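Local coordinates for putative uncharacterized protein (Pseudomonas putida, PDB 4J25) that probably hydroxylates peptidyl proline as a 2-oxoglutarate- and iron-dependent prolyl-4-hydroxylase, probably with elongation factor Tu as its substrate, at residues A[170-182]-A[203-215]. Numbering follows the deposited sequence.
With MN (manganese (II) ion), chain I; OGA (N-oxalylglycine), chain J.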
ATOM      1  N   PRO A 170       4.703  17.728   8.788  1.00 36.31           N
ATOM      2  CA  PRO A 170       3.793  17.310   9.861  1.00 33.65           C
ATOM      3  C   PRO A 170       2.611  18.252  10.030  1.00 37.94           C
ATOM      4  O   PRO A 170       1.567  17.844  10.529  1.00 33.83           O
ATOM      5  CB  PRO A 170       4.677  17.365  11.110  1.00 34.60           C
ATOM      6  CG  PRO A 170       6.075  17.335  10.599  1.00 34.67           C
ATOM      7  CD  PRO A 170       6.031  18.082   9.317  1.00 34.60           C
ATOM      8  N   HIS A 171       2.786  19.509   9.635  1.00 42.66           N
ATOM      9  CA  HIS A 171       1.696  20.483   9.689  1.00 46.71           C
ATOM     10  C   HIS A 171       0.597  20.083   8.708  1.00 42.29           C
ATOM     11  O   HIS A 171      -0.539  20.556   8.800  1.00 43.07           O
ATOM     12  CB  HIS A 171       2.222  21.880   9.350  1.00 51.85           C
ATOM     13  CG  HIS A 171       3.641  22.096   9.777  1.00 54.57           C
ATOM     14  ND1 HIS A 171       4.705  21.928   8.919  1.00 55.82           N
ATOM     15  CD2 HIS A 171       4.173  22.419  10.979  1.00 55.73           C
ATOM     16  CE1 HIS A 171       5.833  22.157   9.568  1.00 56.89           C
ATOM     17  NE2 HIS A 171       5.537  22.458  10.821  1.00 57.11           N
ATOM     18  N   ASP A 172       0.939  19.192   7.777  1.00 38.02           N
ATOM     19  CA  ASP A 172       0.014  18.802   6.729  1.00 35.53           C
ATOM     20  C   ASP A 172      -0.968  17.740   7.189  1.00 32.48           C
ATOM     21  O   ASP A 172      -2.005  17.533   6.557  1.00 33.84           O
ATOM     22  CB  ASP A 172       0.780  18.326   5.492  1.00 35.88           C
ATOM     23  CG  ASP A 172       1.500  19.463   4.784  1.00 38.19           C
ATOM     24  OD1 ASP A 172       0.923  20.570   4.730  1.00 39.12           O
ATOM     25  OD2 ASP A 172       2.631  19.258   4.287  1.00 37.84           O
ATOM     26  N   GLY A 173      -0.663  17.076   8.297  1.00 30.94           N
ATOM     27  CA  GLY A 173      -1.520  16.009   8.790  1.00 26.58           C
ATOM     28  C   GLY A 173      -1.545  14.831   7.828  1.00 22.17           C
ATOM     29  O   GLY A 173      -0.527  14.474   7.238  1.00 20.07           O
ATOM     30  N   GLY A 174      -2.713  14.214   7.690  1.00 21.14           N
ATOM     31  CA  GLY A 174      -2.898  13.134   6.737  1.00 20.36           C
ATOM     32  C   GLY A 174      -2.203  11.819   7.046  1.00 19.43           C
ATOM     33  O   GLY A 174      -2.048  10.991   6.157  1.00 17.27           O
ATOM     34  N   GLN A 175      -1.783  11.602   8.288  1.00 18.12           N
ATOM     35  CA  GLN A 175      -1.099  10.361   8.608  1.00 18.23           C
ATOM     36  C   GLN A 175      -2.060   9.179   8.531  1.00 17.11           C
ATOM     37  O   GLN A 175      -3.255   9.311   8.812  1.00 16.71           O
ATOM     38  CB  GLN A 175      -0.461  10.400  10.000  1.00 19.63           C
ATOM     39  CG  GLN A 175      -1.438  10.645  11.154  1.00 20.17           C
ATOM     40  CD  GLN A 175      -1.467  12.105  11.584  1.00 23.68           C
ATOM     41  OE1 GLN A 175      -1.997  12.966  10.876  1.00 26.12           O
ATOM     42  NE2 GLN A 175      -0.872  12.392  12.736  1.00 22.57           N
ATOM     43  N   LEU A 176      -1.531   8.039   8.111  1.00 16.10           N
ATOM     44  CA  LEU A 176      -2.188   6.767   8.384  1.00 17.03           C
ATOM     45  C   LEU A 176      -1.896   6.444   9.856  1.00 17.71           C
ATOM     46  O   LEU A 176      -0.741   6.453  10.265  1.00 17.65           O
ATOM     47  CB  LEU A 176      -1.624   5.661   7.499  1.00 16.71           C
ATOM     48  CG  LEU A 176      -2.151   4.237   7.731  1.00 15.95           C
ATOM     49  CD1 LEU A 176      -3.588   4.135   7.261  1.00 15.63           C
ATOM     50  CD2 LEU A 176      -1.281   3.202   7.025  1.00 16.54           C
ATOM     51  N   ARG A 177      -2.935   6.195  10.643  1.00 16.57           N
ATOM     52  CA  ARG A 177      -2.762   5.768  12.038  1.00 18.48           C
ATOM     53  C   ARG A 177      -3.158   4.301  12.204  1.00 18.16           C
ATOM     54  O   ARG A 177      -4.298   3.943  11.964  1.00 17.60           O
ATOM     55  CB  ARG A 177      -3.590   6.645  12.975  1.00 19.00           C
ATOM     56  CG  ARG A 177      -3.507   6.220  14.440  1.00 20.52           C
ATOM     57  CD  ARG A 177      -4.024   7.289  15.366  1.00 21.49           C
ATOM     58  NE  ARG A 177      -3.150   8.459  15.399  1.00 21.73           N
ATOM     59  CZ  ARG A 177      -3.472   9.620  15.958  1.00 23.15           C
ATOM     60  NH1 ARG A 177      -4.659   9.790  16.522  1.00 25.40           N
ATOM     61  NH2 ARG A 177      -2.607  10.618  15.953  1.00 24.06           N
ATOM     62  N   MET A 178      -2.196   3.479  12.626  1.00 17.52           N
ATOM     63  CA  MET A 178      -2.357   2.043  12.744  1.00 17.47           C
ATOM     64  C   MET A 178      -2.443   1.646  14.206  1.00 17.29           C
ATOM     65  O   MET A 178      -1.635   2.081  15.025  1.00 16.49           O
ATOM     66  CB  MET A 178      -1.159   1.336  12.118  1.00 18.38           C
ATOM     67  CG  MET A 178      -0.883   1.770  10.687  1.00 20.06           C
ATOM     68  SD  MET A 178       0.759   1.282  10.146  1.00 26.47           S
ATOM     69  CE  MET A 178       0.485  -0.453   9.868  1.00 22.23           C
ATOM     70  N   PHE A 179      -3.435   0.829  14.518  1.00 16.35           N
ATOM     71  CA  PHE A 179      -3.654   0.368  15.872  1.00 17.70           C
ATOM     72  C   PHE A 179      -3.094  -1.018  16.013  1.00 22.09           C
ATOM     73  O   PHE A 179      -3.632  -1.999  15.486  1.00 20.79           O
ATOM     74  CB  PHE A 179      -5.135   0.470  16.213  1.00 17.06           C
ATOM     75  CG  PHE A 179      -5.643   1.873  16.110  1.00 19.13           C
ATOM     76  CD1 PHE A 179      -5.513   2.747  17.173  1.00 21.32           C
ATOM     77  CD2 PHE A 179      -6.180   2.344  14.936  1.00 19.92           C
ATOM     78  CE1 PHE A 179      -5.937   4.061  17.063  1.00 22.90           C
ATOM     79  CE2 PHE A 179      -6.614   3.659  14.828  1.00 21.97           C
ATOM     80  CZ  PHE A 179      -6.485   4.515  15.895  1.00 22.34           C
ATOM     81  N   LEU A 180      -1.976  -1.080  16.730  1.00 22.93           N
ATOM     82  CA  LEU A 180      -1.183  -2.290  16.811  1.00 23.80           C
ATOM     83  C   LEU A 180      -1.511  -2.991  18.098  1.00 28.42           C
ATOM     84  O   LEU A 180      -2.401  -2.559  18.821  1.00 27.76           O
ATOM     85  CB  LEU A 180       0.298  -1.946  16.729  1.00 21.94           C
ATOM     86  CG  LEU A 180       0.626  -1.030  15.556  1.00 21.75           C
ATOM     87  CD1 LEU A 180       2.111  -0.662  15.534  1.00 21.44           C
ATOM     88  CD2 LEU A 180       0.187  -1.678  14.231  1.00 23.64           C
ATOM     89  N   ALA A 181      -0.811  -4.087  18.372  1.00 32.72           N
ATOM     90  CA  ALA A 181      -1.092  -4.894  19.554  1.00 37.35           C
ATOM     91  C   ALA A 181      -0.749  -4.106  20.808  1.00 37.86           C
ATOM     92  O   ALA A 181       0.031  -3.164  20.752  1.00 38.09           O
ATOM     93  CB  ALA A 181      -0.286  -6.179  19.504  1.00 38.54           C
ATOM     94  N   ASP A 182      -1.346  -4.482  21.931  1.00 40.22           N
ATOM     95  CA  ASP A 182      -0.998  -3.892  23.230  1.00 40.65           C
ATOM     96  C   ASP A 182      -1.396  -2.417  23.329  1.00 38.23           C
ATOM     97  O   ASP A 182      -0.936  -1.705  24.219  1.00 38.65           O
ATOM     98  CB  ASP A 182       0.505  -4.040  23.493  1.00 41.88           C
ATOM     99  N   VAL A 203      -4.996  -5.395  11.461  1.00 19.63           N
ATOM    100  CA  VAL A 203      -4.618  -4.045  11.871  1.00 14.79           C
ATOM    101  C   VAL A 203      -5.675  -3.005  11.539  1.00 14.72           C
ATOM    102  O   VAL A 203      -5.794  -2.580  10.384  1.00 14.34           O
ATOM    103  CB  VAL A 203      -3.307  -3.618  11.229  1.00 14.50           C
ATOM    104  CG1 VAL A 203      -2.931  -2.205  11.691  1.00 17.29           C
ATOM    105  CG2 VAL A 203      -2.226  -4.593  11.581  1.00 14.69           C
ATOM    106  N   PRO A 204      -6.448  -2.584  12.555  1.00 17.41           N
ATOM    107  CA  PRO A 204      -7.368  -1.477  12.319  1.00 17.47           C
ATOM    108  C   PRO A 204      -6.556  -0.243  12.003  1.00 15.73           C
ATOM    109  O   PRO A 204      -5.433  -0.118  12.500  1.00 17.28           O
ATOM    110  CB  PRO A 204      -8.092  -1.323  13.656  1.00 18.66           C
ATOM    111  CG  PRO A 204      -7.856  -2.591  14.381  1.00 18.99           C
ATOM    112  CD  PRO A 204      -6.521  -3.065  13.947  1.00 18.74           C
ATOM    113  N   HIS A 205      -7.087   0.648  11.182  1.00 15.05           N
ATOM    114  CA  HIS A 205      -6.331   1.844  10.813  1.00 15.32           C
ATOM    115  C   HIS A 205      -7.274   2.931  10.334  1.00 17.37           C
ATOM    116  O   HIS A 205      -8.438   2.673  10.053  1.00 18.59           O
ATOM    117  CB  HIS A 205      -5.274   1.538   9.750  1.00 15.37           C
ATOM    118  CG  HIS A 205      -5.829   0.932   8.496  1.00 14.07           C
ATOM    119  ND1 HIS A 205      -6.134  -0.408   8.400  1.00 13.93           N
ATOM    120  CD2 HIS A 205      -6.119   1.470   7.287  1.00 13.97           C
ATOM    121  CE1 HIS A 205      -6.611  -0.666   7.194  1.00 13.72           C
ATOM    122  NE2 HIS A 205      -6.599   0.449   6.492  1.00 13.70           N
ATOM    123  N   GLU A 206      -6.772   4.154  10.285  1.00 18.12           N
ATOM    124  CA  GLU A 206      -7.569   5.282   9.846  1.00 20.44           C
ATOM    125  C   GLU A 206      -6.655   6.306   9.201  1.00 18.88           C
ATOM    126  O   GLU A 206      -5.430   6.211   9.304  1.00 17.01           O
ATOM    127  CB  GLU A 206      -8.318   5.898  11.031  1.00 22.33           C
ATOM    128  CG  GLU A 206      -7.412   6.542  12.031  1.00 25.73           C
ATOM    129  CD  GLU A 206      -8.133   7.031  13.262  1.00 30.57           C
ATOM    130  OE1 GLU A 206      -7.461   7.559  14.166  1.00 32.05           O
ATOM    131  OE2 GLU A 206      -9.365   6.871  13.347  1.00 34.53           O
ATOM    132  N   VAL A 207      -7.252   7.274   8.517  1.00 21.59           N
ATOM    133  CA  VAL A 207      -6.503   8.374   7.923  1.00 22.15           C
ATOM    134  C   VAL A 207      -7.007   9.674   8.508  1.00 22.97           C
ATOM    135  O   VAL A 207      -8.192   9.974   8.428  1.00 22.90           O
ATOM    136  CB  VAL A 207      -6.663   8.425   6.403  1.00 23.56           C
ATOM    137  CG1 VAL A 207      -5.910   9.662   5.805  1.00 22.41           C
ATOM    138  CG2 VAL A 207      -6.185   7.124   5.781  1.00 22.79           C
ATOM    139  N   LEU A 208      -6.105  10.441   9.112  1.00 23.87           N
ATOM    140  CA  LEU A 208      -6.466  11.736   9.679  1.00 25.38           C
ATOM    141  C   LEU A 208      -6.511  12.790   8.563  1.00 25.57           C
ATOM    142  O   LEU A 208      -5.826  12.658   7.554  1.00 22.79           O
ATOM    143  CB  LEU A 208      -5.475  12.145  10.768  1.00 27.36           C
ATOM    144  CG  LEU A 208      -5.422  11.280  12.031  1.00 29.20           C
ATOM    145  CD1 LEU A 208      -4.740  12.033  13.169  1.00 29.15           C
ATOM    146  CD2 LEU A 208      -6.799  10.875  12.447  1.00 31.03           C
ATOM    147  N   PRO A 209      -7.359  13.819   8.722  1.00 27.18           N
ATOM    148  CA  PRO A 209      -7.469  14.769   7.611  1.00 30.37           C
ATOM    149  C   PRO A 209      -6.146  15.479   7.332  1.00 30.09           C
ATOM    150  O   PRO A 209      -5.337  15.672   8.250  1.00 30.72           O
ATOM    151  CB  PRO A 209      -8.548  15.756   8.079  1.00 30.59           C
ATOM    152  CG  PRO A 209      -8.749  15.493   9.524  1.00 30.16           C
ATOM    153  CD  PRO A 209      -8.298  14.110   9.813  1.00 27.92           C
ATOM    154  N   ALA A 210      -5.918  15.821   6.068  1.00 27.66           N
ATOM    155  CA  ALA A 210      -4.730  16.565   5.679  1.00 26.49           C
ATOM    156  C   ALA A 210      -5.131  17.967   5.278  1.00 27.43           C
ATOM    157  O   ALA A 210      -6.296  18.225   4.984  1.00 27.40           O
ATOM    158  CB  ALA A 210      -4.032  15.886   4.520  1.00 25.99           C
ATOM    159  N   GLY A 211      -4.157  18.865   5.252  1.00 28.30           N
ATOM    160  CA  GLY A 211      -4.401  20.231   4.839  1.00 30.79           C
ATOM    161  C   GLY A 211      -4.086  20.436   3.374  1.00 33.45           C
ATOM    162  O   GLY A 211      -4.228  21.540   2.867  1.00 34.75           O
ATOM    163  N   ARG A 212      -3.642  19.384   2.691  1.00 32.74           N
ATOM    164  CA  ARG A 212      -3.333  19.480   1.267  1.00 34.44           C
ATOM    165  C   ARG A 212      -3.619  18.144   0.588  1.00 33.99           C
ATOM    166  O   ARG A 212      -3.745  17.126   1.251  1.00 31.74           O
ATOM    167  CB  ARG A 212      -1.875  19.894   1.045  1.00 32.96           C
ATOM    168  CG  ARG A 212      -0.873  18.994   1.747  1.00 33.42           C
ATOM    169  CD  ARG A 212       0.584  19.304   1.369  1.00 35.55           C
ATOM    170  NE  ARG A 212       1.016  18.588   0.165  1.00 35.40           N
ATOM    171  CZ  ARG A 212       2.267  18.192  -0.085  1.00 34.98           C
ATOM    172  NH1 ARG A 212       2.546  17.546  -1.211  1.00 33.91           N
ATOM    173  NH2 ARG A 212       3.242  18.429   0.781  1.00 34.81           N
ATOM    174  N   GLU A 213      -3.749  18.161  -0.730  1.00 35.66           N
ATOM    175  CA  GLU A 213      -4.082  16.950  -1.469  1.00 36.11           C
ATOM    176  C   GLU A 213      -3.145  15.824  -1.089  1.00 29.65           C
ATOM    177  O   GLU A 213      -1.926  15.988  -1.072  1.00 29.65           O
ATOM    178  CB  GLU A 213      -3.963  17.182  -2.968  1.00 40.07           C
ATOM    179  CG  GLU A 213      -4.954  18.152  -3.534  1.00 44.33           C
ATOM    180  CD  GLU A 213      -4.704  18.386  -5.001  1.00 47.71           C
ATOM    181  OE1 GLU A 213      -4.082  17.505  -5.646  1.00 48.42           O
ATOM    182  OE2 GLU A 213      -5.111  19.451  -5.507  1.00 50.42           O
ATOM    183  N   ARG A 214      -3.712  14.672  -0.783  1.00 26.11           N
ATOM    184  CA  ARG A 214      -2.908  13.551  -0.347  1.00 21.85           C
ATOM    185  C   ARG A 214      -3.029  12.401  -1.337  1.00 19.67           C
ATOM    186  O   ARG A 214      -4.100  11.869  -1.544  1.00 18.77           O
ATOM    187  CB  ARG A 214      -3.348  13.128   1.041  1.00 20.97           C
ATOM    188  CG  ARG A 214      -2.603  11.970   1.643  1.00 19.60           C
ATOM    189  CD  ARG A 214      -3.516  11.396   2.677  1.00 19.47           C
ATOM    190  NE  ARG A 214      -2.906  10.473   3.616  1.00 21.66           N
ATOM    191  CZ  ARG A 214      -2.985   9.142   3.543  1.00 19.12           C
ATOM    192  NH1 ARG A 214      -3.589   8.536   2.521  1.00 16.85           N
ATOM    193  NH2 ARG A 214      -2.423   8.410   4.486  1.00 17.53           N
ATOM    194  N   LEU A 215      -1.900  12.018  -1.913  1.00 17.79           N
ATOM    195  CA  LEU A 215      -1.850  11.012  -2.962  1.00 18.10           C
ATOM    196  C   LEU A 215      -1.292   9.677  -2.496  1.00 17.90           C
ATOM    197  O   LEU A 215      -0.275   9.638  -1.799  1.00 19.65           O
ATOM    198  CB  LEU A 215      -0.968  11.513  -4.099  1.00 19.09           C
ATOM    199  CG  LEU A 215      -1.319  12.825  -4.785  1.00 23.29           C
ATOM    200  CD1 LEU A 215      -0.427  12.963  -6.016  1.00 25.00           C
ATOM    201  CD2 LEU A 215      -2.756  12.891  -5.167  1.00 24.45           C
TER
HETATM  202 MN    MN I 401      -7.785   0.564   4.767  1.00 21.32          MN
HETATM  203  C1  OGA J 402      -7.767   2.022   2.401  1.00 26.82           C
HETATM  204  C2  OGA J 402      -6.889   2.735   3.383  1.00 26.30           C
HETATM  205  C4  OGA J 402      -5.057   4.317   3.875  1.00 27.44           C
HETATM  206  C5  OGA J 402      -4.083   5.244   3.232  1.00 27.05           C
HETATM  207  O1  OGA J 402      -7.776   2.443   1.209  1.00 25.81           O
HETATM  208  O2  OGA J 402      -8.463   1.007   2.761  1.00 24.23           O
HETATM  209  O2' OGA J 402      -7.018   2.516   4.579  1.00 24.18           O
HETATM  210  O3  OGA J 402      -2.991   5.481   3.805  1.00 26.61           O
HETATM  211  N1  OGA J 402      -5.888   3.667   2.916  1.00 27.59           N
HETATM  212  O4  OGA J 402      -4.340   5.787   2.125  1.00 29.72           O
HETATM  213  O   HOH W   1      -7.218   8.513  16.503  1.00 34.84           O
HETATM  214  O   HOH W   2      -5.914   0.066   3.624  1.00 14.86           O
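Arg177 and Glu206 form a hydrogen-bonded pair, Arg177 N to Glu206 O at 2.8 Å, where strands 176-179 and 205-207 pair antiparallel in the jellyroll fold of 2-oxoglutarate oxygenases. Phe179 N to Pro204 O and Leu208 N to Gln175 O extend the pairing at both ends.

On the face of Leu176 and Met178, His205 NE2 binds manganese at 2.1 Å, alongside His146 and Asp148; a nearly straight ND1 bond to Val203 O, in the ring plane, fixes the imidazole's rotation. Leu176 CD1 lies 3.7 Å from His205 CD2 and from OGA C4.

Arg214, extended from CG to NE, sends NE 2.7 Å to a lone pair of Gly174 O, while NH1 reaches OGA O4 at 2.9 Å and NH2 OGA O3. Val207 CG1 covers one guanidinium face over its centre. A leucine in place of Arg214 would probably leave the ligand carboxylate without its cationic partner and Gly174 O without its side-chain donor.

On the Arg177-Glu206 face, a water bridges Arg177 NH1 and Glu206 OE1, Arg177 NE pairs with Asp187, and Leu208 CD1 lies over one guanidinium face, toward its rim.

Strand pairing thus places His205 at the analogue's metal-chelating end, while Gly174 O helps orient Arg214 at its far carboxylate.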